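Local coordinates for PF04016 domain protein (Desulfitobacterium hafniense, PDB 3L5O) that is of unknown function but combines enolase-like and Rossmann-like folds into a single active site with a possible role in heavy-metal chelation, at residues A[141-146]-A[162-167]; A[29-34]-A[77-82]; A[45-50]-A[58-63]; A[51-56]-A[242-247]. All blocks are in the same frame, centred on the assembly; numbering follows the deposited sequence.

Contact 1: residues A[141-146]-A[162-167]; sequences GKKVGV and DLSILE
Asp162 O takes Val144 N of the neighbouring strand at 2.8 Å, a nearly straight bond (175° at the hydrogen), and is also bound by a water at 2.9 Å. The amide bond is part of the parallel pairing of strands 143-147 and 162-167 inside a Rossmann-like beta-alpha-beta unit, in which helix 153-157 connects the two. The short axes lie 4.8 Å apart and 16° from parallel. Asp162 N gives to Lys142 O at 3.0 Å, and further along Ser164 is bound through both N and O, by Val144 O and Val146 N. Leu166 N to Val146 O completes the series.

On the face carrying Lys143, Asp162 and Ser164 the contact is polar. The lysine chain starts with CG anti to the backbone N (chi1 -173°), runs out over Asp162 and bends at its last torsion, bringing NZ 3.7 Å from Asp162 OD2, a long salt bridge. The water on Asp162 O also bonds Lys143 NZ and Ser164 OG, joining all three residues beside this pair.

The other face is apolar. Leu157 and Leu153 of the connecting helix touch Leu163 and Val146, respectively, consistent with the crossover packing on this side. Across the strands, Leu163 leans over the gap, and its CD1 meets Val144 CG1 at 4.1 Å and Val146 CG2 at 3.8 Å.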
loop_
_atom_site.group_PDB
_atom_site.type_symbol
_atom_site.label_atom_id
_atom_site.label_comp_id
_atom_site.label_asym_id
_atom_site.label_seq_id
_atom_site.Cartn_x
_atom_site.Cartn_y
_atom_site.Cartn_z
ATOM N N GLY A 141 -11.113 13.438 -19.706
ATOM C CA GLY A 141 -10.361 14.263 -20.629
ATOM C C GLY A 141 -8.941 14.598 -20.200
ATOM O O GLY A 141 -8.250 15.332 -20.884
ATOM N N LYS A 142 -8.487 14.032 -19.092
ATOM C CA LYS A 142 -7.197 14.388 -18.509
ATOM C C LYS A 142 -6.181 13.287 -18.734
ATOM O O LYS A 142 -6.523 12.189 -19.153
ATOM C CB LYS A 142 -7.360 14.670 -17.021
ATOM C CG LYS A 142 -8.358 15.765 -16.698
ATOM C CD LYS A 142 -7.992 17.078 -17.369
ATOM C CE LYS A 142 -8.648 18.243 -16.672
ATOM N NZ LYS A 142 -8.622 19.481 -17.520
ATOM N N LYS A 143 -4.923 13.613 -18.511
ATOM C CA LYS A 143 -3.853 12.630 -18.593
ATOM C C LYS A 143 -3.611 11.914 -17.259
ATOM O O LYS A 143 -3.297 12.529 -16.226
ATOM C CB LYS A 143 -2.568 13.267 -19.116
ATOM C CG LYS A 143 -1.466 12.240 -19.368
ATOM C CD LYS A 143 -0.427 12.694 -20.417
ATOM C CE LYS A 143 0.714 11.647 -20.599
ATOM N NZ LYS A 143 0.279 10.490 -21.434
ATOM N N VAL A 144 -3.746 10.600 -17.290
ATOM C CA VAL A 144 -3.714 9.778 -16.070
ATOM C C VAL A 144 -2.629 8.692 -16.148
ATOM O O VAL A 144 -2.488 7.972 -17.147
ATOM C CB VAL A 144 -5.082 9.094 -15.814
ATOM C CG1 VAL A 144 -5.027 8.176 -14.596
ATOM C CG2 VAL A 144 -6.185 10.140 -15.666
ATOM N N GLY A 145 -1.840 8.596 -15.092
ATOM C CA GLY A 145 -0.774 7.619 -15.029
ATOM C C GLY A 145 -1.061 6.707 -13.851
ATOM O O GLY A 145 -1.305 7.197 -12.756
ATOM N N VAL A 146 -1.004 5.399 -14.077
ATOM C CA VAL A 146 -1.209 4.377 -13.044
ATOM C C VAL A 146 0.008 3.459 -12.975
ATOM O O VAL A 146 0.395 2.872 -13.972
ATOM C CB VAL A 146 -2.441 3.506 -13.344
ATOM C CG1 VAL A 146 -2.578 2.396 -12.280
ATOM C CG2 VAL A 146 -3.711 4.368 -13.395
ATOM N N ASP A 162 -7.000 9.879 -21.007
ATOM C CA ASP A 162 -5.739 9.499 -21.626
ATOM C C ASP A 162 -4.935 8.714 -20.560
ATOM O O ASP A 162 -4.235 9.282 -19.726
ATOM C CB ASP A 162 -5.019 10.770 -22.097
ATOM C CG ASP A 162 -3.655 10.506 -22.730
ATOM O OD1 ASP A 162 -3.242 9.330 -22.852
ATOM O OD2 ASP A 162 -2.924 11.456 -23.125
ATOM N N LEU A 163 -5.065 7.399 -20.619
ATOM C CA LEU A 163 -4.529 6.498 -19.596
ATOM C C LEU A 163 -3.218 5.870 -20.018
ATOM O O LEU A 163 -3.113 5.343 -21.138
ATOM C CB LEU A 163 -5.537 5.373 -19.316
ATOM C CG LEU A 163 -5.137 4.287 -18.297
ATOM C CD1 LEU A 163 -4.988 4.837 -16.915
ATOM C CD2 LEU A 163 -6.154 3.158 -18.367
ATOM N N SER A 164 -2.237 5.916 -19.111
ATOM C CA SER A 164 -1.026 5.084 -19.196
ATOM C C SER A 164 -0.841 4.222 -17.954
ATOM O O SER A 164 -0.817 4.753 -16.831
ATOM C CB SER A 164 0.208 5.939 -19.350
ATOM O OG SER A 164 0.123 6.781 -20.465
ATOM N N ILE A 165 -0.690 2.913 -18.174
ATOM C CA ILE A 165 -0.437 1.916 -17.128
ATOM C C ILE A 165 1.014 1.501 -17.246
ATOM O O ILE A 165 1.480 1.235 -18.347
ATOM C CB ILE A 165 -1.377 0.699 -17.231
ATOM C CG1 ILE A 165 -2.832 1.145 -16.996
ATOM C CG2 ILE A 165 -1.003 -0.389 -16.143
ATOM C CD1 ILE A 165 -3.845 0.171 -17.435
ATOM N N LEU A 166 1.721 1.542 -16.119
ATOM C CA LEU A 166 3.151 1.214 -15.989
ATOM C C LEU A 166 3.263 0.088 -15.012
ATOM O O LEU A 166 2.686 0.167 -13.934
ATOM C CB LEU A 166 3.922 2.410 -15.456
ATOM C CG LEU A 166 4.008 3.666 -16.326
ATOM C CD1 LEU A 166 2.891 4.671 -16.024
ATOM C CD2 LEU A 166 5.303 4.318 -16.104
ATOM N N GLU A 167 3.973 -0.981 -15.386
ATOM C CA GLU A 167 4.201 -2.145 -14.509
ATOM C C GLU A 167 5.627 -2.680 -14.660
ATOM O O GLU A 167 6.264 -2.499 -15.690
ATOM C CB GLU A 167 3.238 -3.272 -14.882
ATOM C CG GLU A 167 1.752 -2.932 -14.769
ATOM C CD GLU A 167 0.865 -3.910 -15.530
ATOM O OE1 GLU A 167 1.164 -4.187 -16.692
ATOM O OE2 GLU A 167 -0.143 -4.389 -14.971
HETATM O O HOH W 1 -1.326 9.049 -20.085
#

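Contact 2: residues A[29-34]-A[77-82]; sequences NGIPED and LPLRVA
The loop 29-34 runs past the start of helix 79-83 without pairing with it, CA of Ile31 lying 5.7 Å from CA of Arg80 and CA of Glu33 5.9 Å from CA of Pro78. Pro78 is the N-cap of that helix, its O receiving Ala82 N in the first turn, and the loop packs against this end. A water spans the gap between backbones, giving to Pro32 O at 2.6 Å and accepting from Arg80 N.

Inward, Ile31 CG2 meets Leu79 CB at 4.2 Å. Leu79 is buried further by Ala100 and Ala103, which ties this junction to helix 91-105.

Outward, Arg80 lies along the loop. Its CB packs against Ile31 CB, and the extended start of the chain (chi1 -171°) brings CD 3.3 Å from Ile31 O. The bend at the third torsion (chi3 60°) then turns NE and the guanidinium across the loop. The carboxylate plane of Glu33 lies 14° from the guanidinium plane, yet the salt bridge is long, OE1 to Arg80 NH2 being 4.0 Å, whereas the aliphatic Glu33 CG sits 3.2 Å from the same NH2.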
loop_
_atom_site.group_PDB
_atom_site.type_symbol
_atom_site.label_atom_id
_atom_site.label_comp_id
_atom_site.label_asym_id
_atom_site.label_seq_id
_atom_site.Cartn_x
_atom_site.Cartn_y
_atom_site.Cartn_z
ATOM N N ASN A 29 8.486 6.337 12.567
ATOM C CA ASN A 29 8.651 7.128 13.786
ATOM C C ASN A 29 7.330 7.524 14.397
ATOM O O ASN A 29 7.300 7.953 15.540
ATOM C CB ASN A 29 9.526 8.361 13.524
ATOM C CG ASN A 29 10.948 7.990 13.293
ATOM O OD1 ASN A 29 11.413 7.026 13.893
ATOM N ND2 ASN A 29 11.674 8.748 12.436
ATOM N N GLY A 30 6.247 7.364 13.646
ATOM C CA GLY A 30 4.908 7.555 14.162
ATOM C C GLY A 30 4.345 6.394 14.975
ATOM O O GLY A 30 3.302 6.536 15.584
ATOM N N ILE A 31 5.025 5.253 15.003
ATOM C CA ILE A 31 4.530 4.085 15.736
ATOM C C ILE A 31 4.984 4.135 17.213
ATOM O O ILE A 31 6.173 4.133 17.497
ATOM C CB ILE A 31 4.997 2.749 15.061
ATOM C CG1 ILE A 31 4.570 2.679 13.588
ATOM C CG2 ILE A 31 4.425 1.509 15.797
ATOM C CD1 ILE A 31 5.235 1.553 12.809
ATOM N N PRO A 32 4.047 4.151 18.161
ATOM C CA PRO A 32 4.417 4.039 19.574
ATOM C C PRO A 32 5.008 2.665 19.888
ATOM O O PRO A 32 4.593 1.618 19.358
ATOM C CB PRO A 32 3.096 4.255 20.312
ATOM C CG PRO A 32 2.175 4.899 19.241
ATOM C CD PRO A 32 2.588 4.263 17.978
ATOM N N GLU A 33 6.017 2.695 20.745
ATOM C CA GLU A 33 6.742 1.497 21.177
ATOM C C GLU A 33 5.920 0.395 21.808
ATOM O O GLU A 33 6.294 -0.775 21.734
ATOM C CB GLU A 33 7.729 1.892 22.242
ATOM C CG GLU A 33 9.066 2.160 21.671
ATOM C CD GLU A 33 10.032 2.267 22.778
ATOM O OE1 GLU A 33 9.973 3.304 23.440
ATOM O OE2 GLU A 33 10.759 1.277 22.988
ATOM N N ASP A 34 4.834 0.797 22.465
ATOM C CA ASP A 34 3.959 -0.117 23.195
ATOM C C ASP A 34 3.395 -1.226 22.301
ATOM O O ASP A 34 3.079 -2.312 22.793
ATOM C CB ASP A 34 2.796 0.668 23.815
ATOM C CG ASP A 34 3.237 1.593 24.966
ATOM O OD1 ASP A 34 4.433 1.587 25.363
ATOM O OD2 ASP A 34 2.429 2.367 25.546
ATOM N N LEU A 77 8.582 -8.619 19.301
ATOM C CA LEU A 77 9.331 -7.372 19.218
ATOM C C LEU A 77 8.365 -6.231 19.080
ATOM O O LEU A 77 7.252 -6.407 18.610
ATOM C CB LEU A 77 10.293 -7.379 18.008
ATOM C CG LEU A 77 11.524 -8.294 18.158
ATOM C CD1 LEU A 77 12.436 -8.165 16.943
ATOM C CD2 LEU A 77 12.271 -7.993 19.398
ATOM N N PRO A 78 8.793 -5.040 19.462
ATOM C CA PRO A 78 8.037 -3.844 19.111
ATOM C C PRO A 78 7.751 -3.769 17.642
ATOM O O PRO A 78 8.598 -3.998 16.770
ATOM C CB PRO A 78 8.964 -2.700 19.547
ATOM C CG PRO A 78 9.713 -3.277 20.669
ATOM C CD PRO A 78 9.987 -4.709 20.260
ATOM N N LEU A 79 6.511 -3.418 17.364
ATOM C CA LEU A 79 6.059 -3.175 16.029
ATOM C C LEU A 79 6.952 -2.168 15.308
ATOM O O LEU A 79 7.225 -2.299 14.110
ATOM C CB LEU A 79 4.620 -2.663 16.111
ATOM C CG LEU A 79 3.655 -2.925 14.984
ATOM C CD1 LEU A 79 3.506 -4.438 14.723
ATOM C CD2 LEU A 79 2.324 -2.284 15.352
ATOM N N ARG A 80 7.432 -1.164 16.024
ATOM C CA ARG A 80 8.276 -0.165 15.377
ATOM C C ARG A 80 9.644 -0.719 14.980
ATOM O O ARG A 80 10.247 -0.254 14.017
ATOM C CB ARG A 80 8.441 1.055 16.258
ATOM C CG ARG A 80 9.124 2.174 15.516
ATOM C CD ARG A 80 9.119 3.485 16.239
ATOM N NE ARG A 80 9.796 3.428 17.523
ATOM C CZ ARG A 80 9.668 4.361 18.453
ATOM N NH1 ARG A 80 8.868 5.408 18.245
ATOM N NH2 ARG A 80 10.337 4.256 19.595
ATOM N N VAL A 81 10.135 -1.702 15.730
ATOM C CA VAL A 81 11.404 -2.362 15.399
ATOM C C VAL A 81 11.213 -3.228 14.125
ATOM O O VAL A 81 11.980 -3.120 13.174
ATOM C CB VAL A 81 11.965 -3.170 16.587
ATOM C CG1 VAL A 81 13.200 -3.947 16.176
ATOM C CG2 VAL A 81 12.314 -2.239 17.749
ATOM N N ALA A 82 10.188 -4.062 14.125
ATOM C CA ALA A 82 9.801 -4.835 12.953
ATOM C C ALA A 82 9.525 -3.956 11.689
ATOM O O ALA A 82 9.811 -4.374 10.597
ATOM C CB ALA A 82 8.567 -5.659 13.252
HETATM O O HOH W 2 6.068 -0.335 18.514
#

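Contact 3: residues A[45-50]-A[58-63]; sequences THSVIR and GPNRPF. With IMD (imidazole), chain E.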
loop_
_atom_site.group_PDB
_atom_site.type_symbol
_atom_site.label_atom_id
_atom_site.label_comp_id
_atom_site.label_asym_id
_atom_site.label_seq_id
_atom_site.Cartn_x
_atom_site.Cartn_y
_atom_site.Cartn_z
ATOM N N THR A 45 1.239 -14.408 -1.429
ATOM C CA THR A 45 0.891 -13.105 -2.009
ATOM C C THR A 45 0.856 -11.944 -1.017
ATOM O O THR A 45 0.890 -10.782 -1.436
ATOM C CB THR A 45 -0.470 -13.199 -2.712
ATOM O OG1 THR A 45 -1.485 -13.571 -1.766
ATOM C CG2 THR A 45 -0.470 -14.332 -3.732
ATOM N N HIS A 46 0.763 -12.235 0.283
ATOM C CA HIS A 46 0.870 -11.189 1.293
ATOM C C HIS A 46 1.584 -11.697 2.531
ATOM O O HIS A 46 1.619 -12.891 2.796
ATOM C CB HIS A 46 -0.498 -10.652 1.750
ATOM C CG HIS A 46 -1.243 -9.860 0.716
ATOM N ND1 HIS A 46 -2.292 -10.392 -0.005
ATOM C CD2 HIS A 46 -1.119 -8.574 0.310
ATOM C CE1 HIS A 46 -2.774 -9.468 -0.817
ATOM N NE2 HIS A 46 -2.080 -8.357 -0.644
ATOM N N SER A 47 2.146 -10.744 3.270
ATOM C CA SER A 47 2.551 -10.909 4.656
ATOM C C SER A 47 1.514 -10.186 5.517
ATOM O O SER A 47 0.940 -9.192 5.086
ATOM C CB SER A 47 3.935 -10.301 4.877
ATOM O OG SER A 47 4.950 -11.115 4.297
ATOM N N VAL A 48 1.258 -10.705 6.717
ATOM C CA VAL A 48 0.242 -10.146 7.613
ATOM C C VAL A 48 0.737 -10.151 9.080
ATOM O O VAL A 48 1.325 -11.122 9.563
ATOM C CB VAL A 48 -1.142 -10.838 7.415
ATOM C CG1 VAL A 48 -1.100 -12.291 7.815
ATOM C CG2 VAL A 48 -2.241 -10.102 8.172
ATOM N N ILE A 49 0.520 -9.029 9.762
ATOM C CA ILE A 49 0.850 -8.870 11.168
ATOM C C ILE A 49 -0.361 -8.369 11.943
ATOM O O ILE A 49 -1.069 -7.507 11.484
ATOM C CB ILE A 49 2.044 -7.885 11.311
ATOM C CG1 ILE A 49 3.294 -8.527 10.707
ATOM C CG2 ILE A 49 2.259 -7.470 12.747
ATOM C CD1 ILE A 49 4.587 -7.832 11.027
ATOM N N ARG A 50 -0.577 -8.947 13.123
ATOM C CA ARG A 50 -1.478 -8.427 14.148
ATOM C C ARG A 50 -0.687 -7.813 15.281
ATOM O O ARG A 50 0.260 -8.417 15.752
ATOM C CB ARG A 50 -2.311 -9.548 14.757
ATOM C CG ARG A 50 -3.374 -9.030 15.716
ATOM C CD ARG A 50 -4.404 -10.084 16.143
ATOM N NE ARG A 50 -3.811 -11.187 16.918
ATOM C CZ ARG A 50 -3.416 -11.123 18.174
ATOM N NH1 ARG A 50 -3.512 -9.993 18.863
ATOM N NH2 ARG A 50 -2.899 -12.202 18.759
ATOM N N GLY A 58 1.105 -6.479 3.805
ATOM C CA GLY A 58 2.065 -6.045 2.799
ATOM C C GLY A 58 2.146 -7.058 1.657
ATOM O O GLY A 58 1.994 -8.250 1.923
ATOM N N PRO A 59 2.324 -6.617 0.398
ATOM C CA PRO A 59 2.342 -7.544 -0.749
ATOM C C PRO A 59 3.677 -8.262 -1.013
ATOM O O PRO A 59 4.740 -7.625 -0.905
ATOM C CB PRO A 59 2.001 -6.633 -1.938
ATOM C CG PRO A 59 2.576 -5.305 -1.559
ATOM C CD PRO A 59 2.465 -5.216 -0.036
ATOM N N ASN A 60 3.584 -9.546 -1.377
ATOM C CA ASN A 60 4.710 -10.401 -1.788
ATOM C C ASN A 60 4.616 -10.721 -3.271
ATOM O O ASN A 60 3.613 -10.423 -3.889
ATOM C CB ASN A 60 4.660 -11.737 -1.036
ATOM C CG ASN A 60 5.000 -11.590 0.422
ATOM O OD1 ASN A 60 5.665 -10.639 0.799
ATOM N ND2 ASN A 60 4.556 -12.536 1.250
ATOM N N ARG A 61 5.664 -11.318 -3.840
ATOM C CA ARG A 61 5.587 -11.907 -5.188
ATOM C C ARG A 61 5.698 -13.433 -5.072
ATOM O O ARG A 61 6.254 -13.933 -4.093
ATOM C CB ARG A 61 6.719 -11.416 -6.107
ATOM C CG ARG A 61 7.140 -9.955 -6.010
ATOM C CD ARG A 61 8.646 -9.778 -6.296
ATOM N NE ARG A 61 9.083 -8.394 -6.504
ATOM C CZ ARG A 61 9.006 -7.713 -7.661
ATOM N NH1 ARG A 61 8.490 -8.270 -8.764
ATOM N NH2 ARG A 61 9.445 -6.455 -7.712
ATOM N N PRO A 62 5.198 -14.178 -6.063
ATOM C CA PRO A 62 5.488 -15.622 -6.161
ATOM C C PRO A 62 6.957 -15.898 -6.540
ATOM O O PRO A 62 7.484 -16.971 -6.220
ATOM C CB PRO A 62 4.538 -16.106 -7.267
ATOM C CG PRO A 62 4.280 -14.897 -8.110
ATOM C CD PRO A 62 4.333 -13.715 -7.164
ATOM N N PHE A 63 7.590 -14.939 -7.222
ATOM C CA PHE A 63 9.036 -14.962 -7.470
ATOM C C PHE A 63 9.826 -15.082 -6.151
ATOM O O PHE A 63 10.372 -16.151 -5.842
ATOM C CB PHE A 63 9.466 -13.696 -8.235
HETATM N N1 IMD E . 7.119 -5.165 -4.569
HETATM C C2 IMD E . 6.033 -5.716 -3.965
HETATM N N3 IMD E . 6.337 -6.981 -3.598
HETATM C C4 IMD E . 7.616 -7.235 -3.963
HETATM C C5 IMD E . 8.106 -6.089 -4.575
#
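Ser47 and Gly58 form the tight part of this contact, a hydrogen-bonded antiparallel pair closed by Ser47 N to Gly58 O at 2.8 Å and Gly58 N to Ser47 O at 3.0 Å. In the adjoining non-hydrogen-bonded pair of His46 and Pro59, the His46 ring presents its edge to Gly58 O, with CD2 3.5 Å from that oxygen.

Beyond Pro59, Asn60 N still reaches Thr45 O in a straight bond (178° at the hydrogen) that comes from above the carbonyl plane, 65° out of it. With CG beside the backbone N (chi1 -71°), the Asn60 amide turns back toward Ser47, where ND2 gives a weak bond to Ser47 OG at 3.4 Å. Its stronger ties, ND2 to Gly43 O and OD1 to Ser95 OG, fix the amide's rotation; Ser95 OG also bonds Ser47 OG.

The loose side begins at Arg61, which points away from the hairpin and makes a cation-pi contact with Trp168. An imidazole, probably from the crystallisation liquor, lies by its NE, and imidazole N3 bonds Pro59 O weakly at 3.2 Å. The whole is the open end of a beta hairpin in a three-stranded antiparallel sheet, consistent with the enolase-like fold.

Contact 4: residues A[51-56]-A[242-247]; sequences SGNGVG and KDNARA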
loop_
_atom_site.group_PDB
_atom_site.type_symbol
_atom_site.label_atom_id
_atom_site.label_comp_id
_atom_site.label_asym_id
_atom_site.label_seq_id
_atom_site.Cartn_x
_atom_site.Cartn_y
_atom_site.Cartn_z
ATOM N N SER A 51 -1.088 -6.615 15.707
ATOM C CA SER A 51 -0.647 -6.013 16.965
ATOM C C SER A 51 -1.921 -5.617 17.691
ATOM O O SER A 51 -2.627 -4.733 17.208
ATOM C CB SER A 51 0.199 -4.745 16.731
ATOM O OG SER A 51 0.598 -4.145 17.971
ATOM N N GLY A 52 -2.193 -6.255 18.841
ATOM C CA GLY A 52 -3.490 -6.163 19.496
ATOM C C GLY A 52 -4.693 -6.478 18.615
ATOM O O GLY A 52 -4.808 -7.573 18.066
ATOM N N ASN A 53 -5.590 -5.503 18.488
ATOM C CA ASN A 53 -6.772 -5.573 17.608
ATOM C C ASN A 53 -6.531 -5.123 16.138
ATOM O O ASN A 53 -7.445 -5.168 15.302
ATOM C CB ASN A 53 -7.881 -4.737 18.285
ATOM C CG ASN A 53 -9.134 -4.590 17.450
ATOM O OD1 ASN A 53 -9.759 -5.577 17.056
ATOM N ND2 ASN A 53 -9.538 -3.339 17.212
ATOM N N GLY A 54 -5.310 -4.715 15.807
ATOM C CA GLY A 54 -5.017 -4.144 14.507
ATOM C C GLY A 54 -4.276 -5.117 13.613
ATOM O O GLY A 54 -3.349 -5.811 14.050
ATOM N N VAL A 55 -4.664 -5.154 12.349
ATOM C CA VAL A 55 -4.048 -6.037 11.372
ATOM C C VAL A 55 -3.582 -5.239 10.142
ATOM O O VAL A 55 -4.369 -4.524 9.524
ATOM C CB VAL A 55 -5.036 -7.153 10.930
ATOM C CG1 VAL A 55 -4.451 -7.967 9.758
ATOM C CG2 VAL A 55 -5.362 -8.038 12.099
ATOM N N GLY A 56 -2.301 -5.388 9.808
ATOM C CA GLY A 56 -1.729 -4.817 8.609
ATOM C C GLY A 56 -1.221 -5.857 7.630
ATOM O O GLY A 56 -0.885 -7.012 8.004
ATOM N N LYS A 242 -11.776 -6.039 9.035
ATOM C CA LYS A 242 -12.818 -6.133 10.069
ATOM C C LYS A 242 -12.895 -7.538 10.715
ATOM O O LYS A 242 -13.454 -7.708 11.810
ATOM C CB LYS A 242 -14.182 -5.721 9.498
ATOM C CG LYS A 242 -14.260 -4.249 9.051
ATOM C CD LYS A 242 -15.585 -3.926 8.340
ATOM N N ASP A 243 -12.329 -8.532 10.030
ATOM C CA ASP A 243 -12.311 -9.915 10.487
ATOM C C ASP A 243 -10.840 -10.341 10.552
ATOM O O ASP A 243 -10.282 -10.822 9.563
ATOM C CB ASP A 243 -13.104 -10.779 9.502
ATOM C CG ASP A 243 -13.584 -12.081 10.107
ATOM O OD1 ASP A 243 -12.914 -12.644 11.006
ATOM O OD2 ASP A 243 -14.642 -12.623 9.728
ATOM N N ASN A 244 -10.226 -10.122 11.720
ATOM C CA ASN A 244 -8.821 -10.442 11.975
ATOM C C ASN A 244 -8.499 -11.909 11.725
ATOM O O ASN A 244 -7.608 -12.221 10.946
ATOM C CB ASN A 244 -8.434 -10.086 13.426
ATOM C CG ASN A 244 -8.347 -8.572 13.677
ATOM O OD1 ASN A 244 -8.632 -7.747 12.786
ATOM N ND2 ASN A 244 -7.941 -8.203 14.904
ATOM N N ALA A 245 -9.236 -12.797 12.386
ATOM C CA ALA A 245 -9.045 -14.240 12.237
ATOM C C ALA A 245 -9.136 -14.658 10.764
ATOM O O ALA A 245 -8.320 -15.442 10.277
ATOM C CB ALA A 245 -10.073 -15.012 13.097
ATOM N N ARG A 246 -10.086 -14.070 10.044
ATOM C CA ARG A 246 -10.327 -14.428 8.657
ATOM C C ARG A 246 -9.239 -13.937 7.732
ATOM O O ARG A 246 -8.835 -14.654 6.829
ATOM C CB ARG A 246 -11.675 -13.895 8.182
ATOM C CG ARG A 246 -12.018 -14.363 6.793
ATOM C CD ARG A 246 -13.377 -13.957 6.294
ATOM N NE ARG A 246 -13.578 -14.447 4.931
ATOM C CZ ARG A 246 -14.759 -14.655 4.374
ATOM N NH1 ARG A 246 -15.876 -14.421 5.052
ATOM N NH2 ARG A 246 -14.827 -15.113 3.131
ATOM N N ALA A 247 -8.778 -12.708 7.946
ATOM C CA ALA A 247 -7.661 -12.147 7.194
ATOM C C ALA A 247 -6.446 -13.075 7.214
ATOM O O ALA A 247 -5.792 -13.249 6.208
ATOM C CB ALA A 247 -7.292 -10.778 7.757
#
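Asn244 lays its side-chain amide over one methyl of Val55: Val55 CG2 stands 3.4 Å from both CG and OD1 of Asn244. The methyl is directed here because CG2 is the branch set anti to the carbonyl carbon, while CG1 (chi1 172°) turns elsewhere and reaches Ala247 CB at 4.5 Å, a loose apolar touch one turn further along the helix. Val241 touches both Val55 and Ala247 and so backs this apolar side.

The NH2 end of the amide makes the hydrogen bond. Asn244 ND2 donates to Asn53 O at 3.1 Å, and the N-H points almost straight at it (169° at the hydrogen). The oxygen lies in the amide plane of Asn244, only 6° out of it, but the donor stands above the carbonyl plane of Asn53 rather than on a lone pair.

That carbonyl belongs to the type II' turn from Ser51 to Gly54, the two-residue tip of the hairpin 46-51/54-59. Ser51 and Gly54 close the turn with bonds in both directions, and Gly52 takes the positive phi at its first corner. Across the gap, Asn244 opens helix 244-251: Asp243 is the N-cap, and its OD1 accepts a weak capping bond from Arg246 N at 3.3 Å.

A hairpin tip thus meets a helix N terminus from the far end of the chain. The one directional hydrogen bond and the valine methyl packed on the same amide imply that the two together restrain the rotation of the Asn244 amide.

From the N terminus, 29-34 opens contact 2, and 45-50 then opens contact 3, which closes at 58-63 inside the contact 2 loop. The tip of that hairpin, 51-56, opens contact 4 before contact 3 has closed, and contact 2 closes at 77-82, so contact 4 crosses both. Contact 1 closes a short loop much later, wholly nested within contact 4, which ends at 242-247. Contacts 2, 3 and 4 touch one another: Leu79 packs on Ile49 and Ser51, and Val48 on Val55. Contact 1 stands apart in the Rossmann-like sheet, its centre about 27 Å from that of contact 3; contact 4 joins the hairpin to the chain beyond that sheet's strand 235-241.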